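Local structure of pectate lyase (Cellvibrio cellulosa, 1GXM) at residues A[173-178]-A[223-228]; A[189-194]-A[217-222]. The protein cleaves polygalacturonate (pectate) by anti beta-elimination, the chain described being the catalytic module, a family 10 polysaccharide lyase, of a longer protein. All coordinates share one frame; numbering follows the deposited sequence.

Contact 1: A[173-178]-A[223-228]; sequences KGTDYI and LAFLMT
Apolar helix-to-helix packing joins residues 173-178, in helix 161-181, to residues 223-228, which include the last part of helix 219-226, with all four touching residues (Thr175, Ile178, Phe225, Leu226) buried among helices that are consistent with the helical-hairpin fold of the six-hairpin clan. Thr175 and Ile178 stand one helical turn apart, and each touches both Phe225 and Leu226. Phe225 CG lies anti to the backbone N (chi1 165°), and the ring lies against helix 161-181. Thr175 OG1 sits at the ring edge, near its plane, 3.4 Å from Phe225 CE2 and 3.5 Å from Phe225 CZ. Ile178 reaches the same ring with its outermost methyl, CD1 being 3.8 Å from Phe225 CD2. Its branch methyl takes the other partner: Ile178 CG2 lies 3.9 Å from both Leu226 CD1 and Leu226 CD2, the two side chains sliding past each other in opposite directions. A looser touch, 4.0 Å between Thr175 CG2 and Leu226 CD2, completes the set. Helix 136-148 adds Leu141 to Ile178 and Phe225, and helix 233-246 brings Ile235 to Thr175 and Val239 to Leu226. After Leu226, Thr228 OG1 and Thr228 N both bond to Phe225 O, the hydroxyl at 2.7 Å. Thr175 OG1 is itself bonded to Val171 O one turn earlier in its own helix. The hydroxyl is thus satisfied within helix 161-181 and can lie against an aromatic edge, and the two segments meet by van der Waals packing, with no polar bond between them.

Contact 2: A[189-194]-A[217-222]; sequences LTVWCA and SESVGV
Trp192 CG is anti to the carbonyl carbon, chi2 (-95°) turns the indole about the CB-CG bond, and Val222 CG1, anti to its own backbone N, lies over the six-membered ring. Val222 CG1 stands 3.4 Å from the centroid of that ring, only 1° off its normal, a CH-pi contact in which all six ring carbons lie 3.7 Å from CG1. Ser219, one turn earlier on helix 219-226, approaches the same ring from its edge, with OG in the ring plane 3.8 Å from Trp192 CE3. This hydroxyl also accepts a hydrogen bond from Trp192 N, 3.2 Å from Ser219 OG with an N-H...O angle of 161°. It receives a second from a water, which also donates weakly to Cys193 O, and is bonded to Ser215 O of strand 214-215. Val191 presses on the same group, its CB lying 3.2 Å from Ser219 OG and 3.6 Å from Ser219 CB. Farther along, Ala194 CB rests 3.9 Å from Glu218 CG, while the Glu218 carboxylate turns to Asp134 N and Asn135 N. The loop between strands 188-189 and 195-196 is thereby laid across residues 217-222. Phe132 also meets the indole, whose N-H is spent on Ile178 O of helix 161-181; that bond and the methyl contact together orient the ring. Three partners grip Ser219 OG, and one of them, Trp192 N, ties the loop backbone to the helix; polar and apolar forces thus act on a single residue, Trp192, and a weak water bridge extends the polar link to Cys193 O.

Contact 1 and contact 2 have centres 11 Å apart and share helix 219-226: residues 217-222 meet the loop 189-194, and residues 223-228 meet helix 161-181. Along the chain contact 2 is nested inside contact 1, in the order 173-178, 189-194, 217-222, 223-228. The two also touch directly. Trp192 NE1 probably bonds to Ile178 O, 2.8 Å away, Ile178 CG2 packs on Val222 CG1, and Leu223 CD2 and Leu226 CD1 pack on Trp192 CZ3 and Trp192 CH2 respectively. Trp192 therefore joins both contacts, and helix 161-181, the loop and helix 219-226 pack together in the interior of the catalytic module.

Contact 1: A[173-178]-A[223-228]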
ATOM      1  N   LYS A 173      -8.338 -12.163  -6.543  1.00 10.92           N
ATOM      2  CA  LYS A 173      -9.123 -12.006  -5.328  1.00 10.98           C
ATOM      3  C   LYS A 173      -8.868 -10.645  -4.693  1.00  9.89           C
ATOM      4  O   LYS A 173      -9.778 -10.026  -4.215  1.00 10.26           O
ATOM      5  CB  LYS A 173      -8.801 -13.109  -4.328  1.00 10.94           C
ATOM      6  CG  LYS A 173      -9.361 -14.461  -4.720  1.00 12.41           C
ATOM      7  CD  LYS A 173      -8.773 -15.596  -3.886  1.00 14.77           C
ATOM      8  CE  LYS A 173      -9.089 -15.490  -2.430  1.00 15.93           C
ATOM      9  NZ  LYS A 173      -8.553 -16.676  -1.714  1.00 17.71           N
ATOM     10  N   GLY A 174      -7.615 -10.217  -4.668  1.00 10.04           N
ATOM     11  CA  GLY A 174      -7.276  -8.924  -4.096  1.00 10.23           C
ATOM     12  C   GLY A 174      -7.911  -7.795  -4.865  1.00 10.23           C
ATOM     13  O   GLY A 174      -8.402  -6.806  -4.301  1.00  9.65           O
ATOM     14  N   THR A 175      -7.914  -7.943  -6.183  1.00  9.98           N
ATOM     15  CA  THR A 175      -8.548  -6.953  -7.029  1.00 10.01           C
ATOM     16  C   THR A 175     -10.037  -6.897  -6.772  1.00  9.66           C
ATOM     17  O   THR A 175     -10.621  -5.827  -6.681  1.00  9.85           O
ATOM     18  CB  THR A 175      -8.275  -7.277  -8.495  1.00 10.68           C
ATOM     19  OG1 THR A 175      -6.872  -7.204  -8.744  1.00 12.86           O
ATOM     20  CG2 THR A 175      -8.874  -6.224  -9.394  1.00 11.49           C
ATOM     21  N   ASP A 176     -10.664  -8.064  -6.697  1.00  9.89           N
ATOM     22  CA  ASP A 176     -12.069  -8.158  -6.390  1.00 10.99           C
ATOM     23  C   ASP A 176     -12.359  -7.444  -5.073  1.00  9.72           C
ATOM     24  O   ASP A 176     -13.324  -6.698  -4.964  1.00 10.48           O
ATOM     25  CB  ASP A 176     -12.485  -9.625  -6.345  1.00 11.83           C
ATOM     26  CG  ASP A 176     -13.958  -9.797  -6.205  1.00 13.46           C
ATOM     27  OD1 ASP A 176     -14.679  -9.542  -7.192  1.00 17.16           O
ATOM     28  OD2 ASP A 176     -14.470 -10.163  -5.132  1.00 15.41           O
ATOM     29  N   TYR A 177     -11.536  -7.723  -4.053  1.00  9.60           N
ATOM     30  CA  TYR A 177     -11.693  -7.051  -2.772  1.00  9.41           C
ATOM     31  C   TYR A 177     -11.681  -5.525  -2.913  1.00  9.08           C
ATOM     32  O   TYR A 177     -12.532  -4.815  -2.394  1.00  8.93           O
ATOM     33  CB  TYR A 177     -10.607  -7.503  -1.767  1.00  9.25           C
ATOM     34  CG  TYR A 177     -10.861  -6.869  -0.448  1.00  8.79           C
ATOM     35  CD1 TYR A 177     -10.367  -5.600  -0.160  1.00  9.63           C
ATOM     36  CD2 TYR A 177     -11.682  -7.476   0.481  1.00  9.41           C
ATOM     37  CE1 TYR A 177     -10.678  -4.983   0.984  1.00 10.10           C
ATOM     38  CE2 TYR A 177     -11.997  -6.863   1.644  1.00  9.28           C
ATOM     39  CZ  TYR A 177     -11.487  -5.598   1.902  1.00  9.13           C
ATOM     40  OH  TYR A 177     -11.826  -4.942   3.058  1.00  9.74           O
ATOM     41  N   ILE A 178     -10.665  -5.037  -3.596  1.00  8.75           N
ATOM     42  CA  ILE A 178     -10.479  -3.609  -3.780  1.00  8.81           C
ATOM     43  C   ILE A 178     -11.691  -2.983  -4.463  1.00  8.97           C
ATOM     44  O   ILE A 178     -12.184  -1.956  -4.052  1.00  8.82           O
ATOM     45  CB  ILE A 178      -9.183  -3.348  -4.549  1.00  8.35           C
ATOM     46  CG1 ILE A 178      -7.991  -3.600  -3.618  1.00  9.12           C
ATOM     47  CG2 ILE A 178      -9.149  -1.944  -5.107  1.00  9.89           C
ATOM     48  CD1 ILE A 178      -6.710  -3.701  -4.331  1.00  9.07           C
ATOM     49  N   LEU A 223      -4.849   2.722  -6.368  1.00  8.43           N
ATOM     50  CA  LEU A 223      -5.032   3.063  -7.774  1.00  8.58           C
ATOM     51  C   LEU A 223      -3.865   2.604  -8.634  1.00  8.44           C
ATOM     52  O   LEU A 223      -4.042   2.075  -9.716  1.00  9.51           O
ATOM     53  CB  LEU A 223      -5.271   4.556  -7.937  1.00  8.78           C
ATOM     54  CG  LEU A 223      -6.600   5.008  -7.363  1.00  9.11           C
ATOM     55  CD1 LEU A 223      -6.664   6.532  -7.259  1.00  9.08           C
ATOM     56  CD2 LEU A 223      -7.789   4.510  -8.162  1.00  9.46           C
ATOM     57  N   ALA A 224      -2.662   2.796  -8.136  1.00  8.44           N
ATOM     58  CA  ALA A 224      -1.481   2.385  -8.869  1.00  9.24           C
ATOM     59  C   ALA A 224      -1.522   0.870  -9.085  1.00  9.41           C
ATOM     60  O   ALA A 224      -1.257   0.385 -10.183  1.00  9.96           O
ATOM     61  CB  ALA A 224      -0.243   2.791  -8.118  1.00  9.40           C
ATOM     62  N   PHE A 225      -1.855   0.109  -8.051  1.00  9.32           N
ATOM     63  CA  PHE A 225      -2.006  -1.329  -8.227  1.00  9.42           C
ATOM     64  C   PHE A 225      -3.073  -1.662  -9.267  1.00  9.99           C
ATOM     65  O   PHE A 225      -2.855  -2.493 -10.140  1.00 10.28           O
ATOM     66  CB  PHE A 225      -2.355  -2.046  -6.929  1.00  9.74           C
ATOM     67  CG  PHE A 225      -2.838  -3.421  -7.185  1.00 10.51           C
ATOM     68  CD1 PHE A 225      -1.972  -4.389  -7.650  1.00 10.30           C
ATOM     69  CD2 PHE A 225      -4.182  -3.705  -7.101  1.00 11.42           C
ATOM     70  CE1 PHE A 225      -2.454  -5.642  -7.997  1.00 11.47           C
ATOM     71  CE2 PHE A 225      -4.657  -4.936  -7.455  1.00 10.84           C
ATOM     72  CZ  PHE A 225      -3.783  -5.908  -7.881  1.00 11.99           C
ATOM     73  N   LEU A 226      -4.233  -1.041  -9.171  1.00  9.69           N
ATOM     74  CA  LEU A 226      -5.288  -1.314 -10.145  1.00 10.16           C
ATOM     75  C   LEU A 226      -4.844  -1.030 -11.550  1.00 10.60           C
ATOM     76  O   LEU A 226      -5.242  -1.738 -12.469  1.00 10.79           O
ATOM     77  CB  LEU A 226      -6.558  -0.546  -9.833  1.00  9.75           C
ATOM     78  CG  LEU A 226      -7.339  -1.032  -8.625  1.00 10.71           C
ATOM     79  CD1 LEU A 226      -8.503  -0.057  -8.422  1.00 12.25           C
ATOM     80  CD2 LEU A 226      -7.843  -2.458  -8.753  1.00 10.68           C
ATOM     81  N   MET A 227      -4.006  -0.021 -11.720  1.00 10.48           N
ATOM     82  CA  MET A 227      -3.504   0.362 -13.011  1.00 10.97           C
ATOM     83  C   MET A 227      -2.482  -0.631 -13.577  1.00 11.81           C
ATOM     84  O   MET A 227      -2.139  -0.517 -14.749  1.00 12.84           O
ATOM     85  CB  MET A 227      -2.945   1.779 -12.951  1.00 10.89           C
ATOM     86  CG  MET A 227      -4.045   2.791 -12.816  1.00 11.35           C
ATOM     87  SD  MET A 227      -3.500   4.446 -12.473  1.00 14.31           S
ATOM     88  CE  MET A 227      -3.301   5.126 -14.105  1.00 16.01           C
ATOM     89  N   THR A 228      -2.015  -1.586 -12.775  1.00 11.44           N
ATOM     90  CA  THR A 228      -1.164  -2.657 -13.290  1.00 12.30           C
ATOM     91  C   THR A 228      -2.012  -3.797 -13.869  1.00 12.57           C
ATOM     92  O   THR A 228      -1.475  -4.681 -14.528  1.00 13.98           O
ATOM     93  CB  THR A 228      -0.232  -3.274 -12.217  1.00 12.55           C
ATOM     94  OG1 THR A 228      -1.014  -4.030 -11.271  1.00 13.11           O
ATOM     95  CG2 THR A 228       0.579  -2.215 -11.419  1.00 13.39           C
TER

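Contact 2: A[189-194]-A[217-222]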
ATOM      1  N   LEU A 189     -18.630   6.590  -6.879  1.00 14.53           N
ATOM      2  CA  LEU A 189     -17.446   5.818  -6.546  1.00 13.26           C
ATOM      3  C   LEU A 189     -16.274   6.751  -6.241  1.00 11.53           C
ATOM      4  O   LEU A 189     -16.011   7.674  -7.007  1.00 11.85           O
ATOM      5  CB  LEU A 189     -17.076   4.922  -7.718  1.00 14.57           C
ATOM      6  CG  LEU A 189     -16.328   3.649  -7.467  1.00 17.04           C
ATOM      7  CD1 LEU A 189     -16.996   2.730  -6.419  1.00 16.25           C
ATOM      8  CD2 LEU A 189     -16.219   2.905  -8.814  1.00 17.81           C
ATOM      9  N   THR A 190     -15.563   6.499  -5.138  1.00  9.54           N
ATOM     10  CA  THR A 190     -14.456   7.356  -4.710  1.00  9.13           C
ATOM     11  C   THR A 190     -13.202   6.535  -4.516  1.00  8.75           C
ATOM     12  O   THR A 190     -12.649   6.059  -5.473  1.00  8.69           O
ATOM     13  CB  THR A 190     -14.820   8.212  -3.469  1.00  9.20           C
ATOM     14  OG1 THR A 190     -15.193   7.397  -2.351  1.00  9.22           O
ATOM     15  CG2 THR A 190     -16.029   9.118  -3.782  1.00  9.01           C
ATOM     16  N   VAL A 191     -12.749   6.375  -3.277  1.00  7.85           N
ATOM     17  CA  VAL A 191     -11.480   5.717  -2.992  1.00  7.77           C
ATOM     18  C   VAL A 191     -11.651   4.786  -1.790  1.00  7.76           C
ATOM     19  O   VAL A 191     -12.714   4.193  -1.632  1.00  8.59           O
ATOM     20  CB  VAL A 191     -10.313   6.717  -2.872  1.00  8.63           C
ATOM     21  CG1 VAL A 191     -10.065   7.382  -4.204  1.00  8.18           C
ATOM     22  CG2 VAL A 191     -10.535   7.749  -1.767  1.00  9.11           C
ATOM     23  N   TRP A 192     -10.611   4.635  -0.978  1.00  7.08           N
ATOM     24  CA  TRP A 192     -10.593   3.646   0.070  1.00  7.05           C
ATOM     25  C   TRP A 192     -10.153   4.279   1.363  1.00  6.80           C
ATOM     26  O   TRP A 192      -9.440   5.268   1.387  1.00  8.04           O
ATOM     27  CB  TRP A 192      -9.605   2.496  -0.258  1.00  7.25           C
ATOM     28  CG  TRP A 192      -9.990   1.777  -1.495  1.00  8.01           C
ATOM     29  CD1 TRP A 192     -10.726   0.640  -1.576  1.00  8.16           C
ATOM     30  CD2 TRP A 192      -9.750   2.194  -2.841  1.00  7.53           C
ATOM     31  NE1 TRP A 192     -10.937   0.310  -2.883  1.00  9.11           N
ATOM     32  CE2 TRP A 192     -10.349   1.242  -3.687  1.00  7.53           C
ATOM     33  CE3 TRP A 192      -9.056   3.257  -3.417  1.00  8.54           C
ATOM     34  CZ2 TRP A 192     -10.304   1.343  -5.072  1.00  9.14           C
ATOM     35  CZ3 TRP A 192      -9.010   3.363  -4.773  1.00  8.40           C
ATOM     36  CH2 TRP A 192      -9.651   2.427  -5.598  1.00  8.58           C
ATOM     37  N   CYS A 193     -10.566   3.663   2.448  1.00  7.18           N
ATOM     38  CA  CYS A 193     -10.020   3.917   3.768  1.00  7.40           C
ATOM     39  C   CYS A 193      -8.681   3.225   3.882  1.00  7.19           C
ATOM     40  O   CYS A 193      -8.370   2.312   3.152  1.00  8.06           O
ATOM     41  CB  CYS A 193     -10.991   3.373   4.830  1.00  7.38           C
ATOM     42  SG  CYS A 193     -10.662   3.952   6.487  1.00  8.36           S
ATOM     43  N   ALA A 194      -7.871   3.646   4.840  1.00  7.51           N
ATOM     44  CA  ALA A 194      -6.586   2.995   5.046  1.00  7.54           C
ATOM     45  C   ALA A 194      -6.747   1.551   5.492  1.00  7.71           C
ATOM     46  O   ALA A 194      -5.854   0.750   5.317  1.00  7.85           O
ATOM     47  CB  ALA A 194      -5.737   3.745   6.009  1.00  7.40           C
ATOM     48  N   SER A 217      -3.792   9.411   1.532  1.00  8.55           N
ATOM     49  CA  SER A 217      -2.443   8.867   1.429  1.00  9.31           C
ATOM     50  C   SER A 217      -2.409   7.491   0.797  1.00  9.79           C
ATOM     51  O   SER A 217      -1.592   7.230  -0.058  1.00 11.86           O
ATOM     52  CB  SER A 217      -1.814   8.802   2.813  1.00 10.08           C
ATOM     53  OG  SER A 217      -2.712   8.206   3.725  1.00 11.02           O
ATOM     54  N   GLU A 218      -3.289   6.601   1.212  1.00  8.48           N
ATOM     55  CA  GLU A 218      -3.176   5.200   0.799  1.00  8.55           C
ATOM     56  C   GLU A 218      -3.902   4.901  -0.485  1.00  8.22           C
ATOM     57  O   GLU A 218      -3.626   3.893  -1.122  1.00  9.20           O
ATOM     58  CB  GLU A 218      -3.661   4.243   1.898  1.00  9.11           C
ATOM     59  CG  GLU A 218      -3.028   4.480   3.253  1.00 10.45           C
ATOM     60  CD  GLU A 218      -1.523   4.335   3.286  1.00 12.03           C
ATOM     61  OE1 GLU A 218      -0.904   3.883   2.312  1.00 13.30           O
ATOM     62  OE2 GLU A 218      -0.966   4.655   4.338  1.00 15.07           O
ATOM     63  N   SER A 219      -4.824   5.760  -0.880  1.00  7.41           N
ATOM     64  CA  SER A 219      -5.608   5.464  -2.060  1.00  7.66           C
ATOM     65  C   SER A 219      -4.782   5.580  -3.332  1.00  7.97           C
ATOM     66  O   SER A 219      -5.115   4.966  -4.317  1.00  8.29           O
ATOM     67  CB  SER A 219      -6.836   6.338  -2.108  1.00  7.86           C
ATOM     68  OG  SER A 219      -7.727   5.956  -1.087  1.00  7.89           O
ATOM     69  N   VAL A 220      -3.672   6.313  -3.291  1.00  8.50           N
ATOM     70  CA  VAL A 220      -2.763   6.429  -4.432  1.00  9.01           C
ATOM     71  C   VAL A 220      -2.238   5.058  -4.832  1.00  8.51           C
ATOM     72  O   VAL A 220      -2.326   4.643  -5.986  1.00  9.48           O
ATOM     73  CB  VAL A 220      -1.576   7.328  -4.087  1.00  9.75           C
ATOM     74  CG1 VAL A 220      -0.554   7.350  -5.215  1.00 11.24           C
ATOM     75  CG2 VAL A 220      -2.055   8.732  -3.739  1.00 11.08           C
ATOM     76  N   GLY A 221      -1.715   4.325  -3.858  1.00  8.23           N
ATOM     77  CA  GLY A 221      -1.127   3.035  -4.139  1.00  8.56           C
ATOM     78  C   GLY A 221      -2.153   2.030  -4.598  1.00  8.28           C
ATOM     79  O   GLY A 221      -1.847   1.137  -5.385  1.00  8.37           O
ATOM     80  N   VAL A 222      -3.365   2.132  -4.078  1.00  8.51           N
ATOM     81  CA  VAL A 222      -4.428   1.220  -4.510  1.00  8.22           C
ATOM     82  C   VAL A 222      -4.710   1.461  -5.991  1.00  8.21           C
ATOM     83  O   VAL A 222      -4.810   0.538  -6.787  1.00  8.54           O
ATOM     84  CB  VAL A 222      -5.704   1.417  -3.693  1.00  8.18           C
ATOM     85  CG1 VAL A 222      -6.790   0.490  -4.211  1.00  9.12           C
ATOM     86  CG2 VAL A 222      -5.467   1.135  -2.221  1.00  9.34           C
TER
HETATM   87  O   HOH W   1      -6.615   3.644   0.887  1.00 27.16           O